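Side-chain contacts in 3-oxoacyl-[acyl-carrier-protein] synthase 2 (Rickettsia rickettsii, PDB 4JGA), which probably catalyses the condensation of malonyl-ACP with a growing acyl-ACP chain in fatty acid synthesis, as a member of the beta-ketoacyl synthase family: residues G301-R304 and A305-A309; G335-L338 and A339-K343. All coordinates share one frame; numbering follows the deposited sequence.

Contact 1: G301-R304 and A305-A309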
# COMPACT_ATOMS: atom_id res chain seq x y z
N GLY A 301 16.64 10.64 -8.50
CA GLY A 301 15.30 10.54 -7.93
C GLY A 301 15.14 11.41 -6.68
O GLY A 301 14.14 12.11 -6.54
N ALA A 302 16.16 11.40 -5.83
CA ALA A 302 16.15 12.18 -4.60
C ALA A 302 16.15 13.67 -4.92
O ALA A 302 15.34 14.40 -4.37
CB ALA A 302 17.33 11.80 -3.71
N TYR A 303 17.04 14.08 -5.83
CA TYR A 303 17.13 15.46 -6.27
C TYR A 303 15.81 15.94 -6.83
O TYR A 303 15.35 17.02 -6.49
CB TYR A 303 18.24 15.62 -7.33
CG TYR A 303 18.36 17.00 -7.96
CD1 TYR A 303 17.62 17.32 -9.07
CD2 TYR A 303 19.16 17.99 -7.40
CE1 TYR A 303 17.70 18.57 -9.64
CE2 TYR A 303 19.26 19.25 -7.95
CZ TYR A 303 18.51 19.54 -9.07
OH TYR A 303 18.56 20.76 -9.69
N ARG A 304 15.21 15.15 -7.72
CA ARG A 304 13.95 15.51 -8.32
C ARG A 304 12.81 15.60 -7.30
O ARG A 304 11.99 16.47 -7.39
CB ARG A 304 13.58 14.53 -9.43
CG ARG A 304 14.44 14.70 -10.70
CD ARG A 304 14.23 13.53 -11.66
NE ARG A 304 12.82 13.39 -11.95
CZ ARG A 304 12.11 12.28 -11.80
NH1 ARG A 304 12.67 11.11 -11.50
NH2 ARG A 304 10.80 12.34 -12.02
N ALA A 305 12.74 14.66 -6.36
CA ALA A 305 11.69 14.71 -5.36
C ALA A 305 11.72 16.02 -4.57
O ALA A 305 10.69 16.65 -4.35
CB ALA A 305 11.78 13.54 -4.42
N MET A 306 12.92 16.41 -4.13
CA MET A 306 13.10 17.68 -3.43
C MET A 306 12.70 18.85 -4.32
O MET A 306 11.92 19.72 -3.92
CB MET A 306 14.55 17.85 -2.95
CG MET A 306 14.92 16.87 -1.85
SD MET A 306 16.57 17.17 -1.19
CE MET A 306 17.59 16.59 -2.56
N ARG A 307 13.23 18.85 -5.53
CA ARG A 307 12.98 19.92 -6.45
C ARG A 307 11.49 20.07 -6.75
O ARG A 307 10.95 21.18 -6.72
CB ARG A 307 13.74 19.69 -7.75
CG ARG A 307 13.64 20.84 -8.75
CD ARG A 307 13.94 20.36 -10.16
NE ARG A 307 13.05 19.24 -10.48
CZ ARG A 307 13.22 18.41 -11.52
NH1 ARG A 307 14.24 18.58 -12.34
NH2 ARG A 307 12.35 17.43 -11.72
N ASP A 308 10.84 18.95 -7.04
CA ASP A 308 9.41 18.97 -7.34
C ASP A 308 8.55 19.38 -6.13
O ASP A 308 7.53 19.99 -6.29
CB ASP A 308 8.96 17.58 -7.79
CG ASP A 308 9.57 17.18 -9.14
OD1 ASP A 308 10.30 17.97 -9.79
OD2 ASP A 308 9.29 16.02 -9.51
N ALA A 309 8.98 19.01 -4.94
CA ALA A 309 8.21 19.33 -3.75
C ALA A 309 8.14 20.84 -3.58
O ALA A 309 7.09 21.39 -3.29
CB ALA A 309 8.81 18.66 -2.53
O HOH W 1 10.15 15.27 -12.10
O HOH W 2 12.82 15.73 -13.88
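R307 lays its guanidinium across the R304 stem, one face against R304 CG, with NH2 3.6 Å from that carbon. The two guanidinium planes stand 69° apart, and R304 NE and R307 NH2 are 4.1 Å from each other, a like-charge approach probably eased by D308 and the waters. Water 2 accepts from R307 NH2 and, weakly, from R304 NE; water 1 accepts from R304 NH2 and donates to D308 OD2. R307 also grips D308 side-on, NE at 3.1 Å and NH2 at 2.9 Å converging on OD1, a salt bridge in the guanidinium plane that probably fixes the group's rotation. Further back along the R307 stem, CD meets Y303 CE1 obliquely at 4.2 Å. Y303 and R307 are i, i+4 neighbours, R304 and R307 i, i+3, on helix 300-312, in the C-terminal half of the thiolase-like fold, while D308 follows R307 directly and its N closes the turn on R304 O at 2.8 Å. With CG anti to its carbonyl carbon (chi1 -73°) and a bend at chi3, R304 reaches the dimer interface, where NH1 donates to the carbonyl of S175 of the second subunit. M306 instead faces inward, onto strand 414-421 and helix 331-345.

Contact 2: G335-L338 and A339-K343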
# COMPACT_ATOMS: atom_id res chain seq x y z
N GLY A 335 25.91 9.91 1.41
CA GLY A 335 26.70 10.74 0.50
C GLY A 335 25.90 11.20 -0.69
O GLY A 335 26.03 12.33 -1.12
N ILE A 336 25.06 10.32 -1.21
CA ILE A 336 24.19 10.65 -2.32
C ILE A 336 23.19 11.74 -1.94
O ILE A 336 23.00 12.71 -2.71
CB ILE A 336 23.49 9.40 -2.85
CG1 ILE A 336 24.53 8.52 -3.57
CG2 ILE A 336 22.37 9.76 -3.80
CD1 ILE A 336 24.08 7.06 -3.71
N GLU A 337 22.58 11.59 -0.77
CA GLU A 337 21.63 12.59 -0.28
C GLU A 337 22.35 13.92 -0.02
O GLU A 337 21.88 14.98 -0.42
CB GLU A 337 20.92 12.14 0.99
CG GLU A 337 19.90 13.17 1.47
CD GLU A 337 19.07 12.70 2.64
OE1 GLU A 337 19.56 11.82 3.38
OE2 GLU A 337 17.94 13.22 2.84
N LEU A 338 23.51 13.85 0.60
CA LEU A 338 24.26 15.07 0.86
C LEU A 338 24.57 15.83 -0.44
O LEU A 338 24.42 17.06 -0.50
CB LEU A 338 25.54 14.75 1.62
CG LEU A 338 26.46 15.94 1.89
CD1 LEU A 338 25.83 16.82 2.95
CD2 LEU A 338 27.83 15.49 2.33
N ALA A 339 25.04 15.12 -1.47
CA ALA A 339 25.43 15.76 -2.73
C ALA A 339 24.19 16.32 -3.42
O ALA A 339 24.23 17.45 -3.92
CB ALA A 339 26.20 14.81 -3.65
N ALA A 340 23.09 15.57 -3.42
CA ALA A 340 21.84 16.10 -3.99
C ALA A 340 21.33 17.38 -3.25
O ALA A 340 20.95 18.35 -3.87
CB ALA A 340 20.74 15.03 -3.99
N VAL A 341 21.35 17.34 -1.92
CA VAL A 341 21.01 18.51 -1.11
C VAL A 341 21.90 19.72 -1.39
O VAL A 341 21.42 20.83 -1.65
CB VAL A 341 21.02 18.14 0.39
CG1 VAL A 341 20.97 19.39 1.26
CG2 VAL A 341 19.84 17.22 0.69
N GLN A 342 23.21 19.50 -1.43
CA GLN A 342 24.14 20.61 -1.67
C GLN A 342 24.00 21.19 -3.10
O GLN A 342 24.04 22.40 -3.27
CB GLN A 342 25.58 20.22 -1.27
CG GLN A 342 25.64 20.08 0.25
CD GLN A 342 26.99 19.76 0.84
OE1 GLN A 342 27.24 20.08 2.00
NE2 GLN A 342 27.85 19.10 0.08
N LYS A 343 23.79 20.32 -4.08
CA LYS A 343 23.54 20.74 -5.45
C LYS A 343 22.36 21.68 -5.48
O LYS A 343 22.41 22.74 -6.08
CB LYS A 343 23.22 19.52 -6.33
CG LYS A 343 23.24 19.76 -7.85
CD LYS A 343 24.43 19.00 -8.43
CE LYS A 343 24.67 19.28 -9.92
NZ LYS A 343 25.48 20.50 -10.13
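L338 and Q342, one turn apart, cross at an angle: the methyl L338 CD1 lies 3.7 Å from Q342 OE1 and 3.8 Å from Q342 CD, while the amide nitrogen stands by L338 CG. The amide is thus backed by leucine carbons, and its polar atoms are satisfied beyond the helix, OE1 accepting from N399 N and NE2 donating to E397 O. Q342 CG, anti to its carbonyl carbon (chi1 -69°), rests 3.3 Å from L338 O, the same oxygen that accepts from Q342 N at 2.9 Å. The packed side is formed by E337, L338, A340 and V341, all buried. V341 CG2 sits 3.2 Å from E337 O and 4.1 Å from E337 CG, the two side chains running side by side in the same direction. Helix 331-345 is the connection of a beta-alpha-beta unit between strands 322-324 and 353-355 in the C-terminal half of the thiolase-like fold, and both L338 and V341 touch M354 of the latter strand. E337, with CG anti to its N (chi1 -179°) and extended beyond it, accepts hydrogen bonds at OE2 from H326 N and N418 ND2, and at OE1 from G327 N; A325 and N418 help bind the potassium ion, so E337, a second-shell residue, probably positions N418 and the loop at A325 for it. A340 CB lies 3.5 Å from I336 O. The outer side is looser: A339, exposed, sets only a methyl against G335 O, at 3.5 Å, while I336 turns away from the following turn toward P295.

Contacts 1 and 2 are stretches of two neighbouring helices, 300-312 and 331-345, their centres about 11 Å apart. They meet directly: M306 SD packs on V341 CG2 and M306 CE on A340 CB, both at 3.8 Å, while Y303 CE2 reaches K343 CG nearer the surface. Contact 1 is the more buried, yet its chemistry is the more charged, with two neighbouring arginines, an aspartate and waters, and through R304 it extends to the second subunit. Contact 2 is partly buried and largely aliphatic between its own turns; its polar ends bind loops and N418 within the same chain, and the side chain of E337 is about 6 Å from the potassium ion.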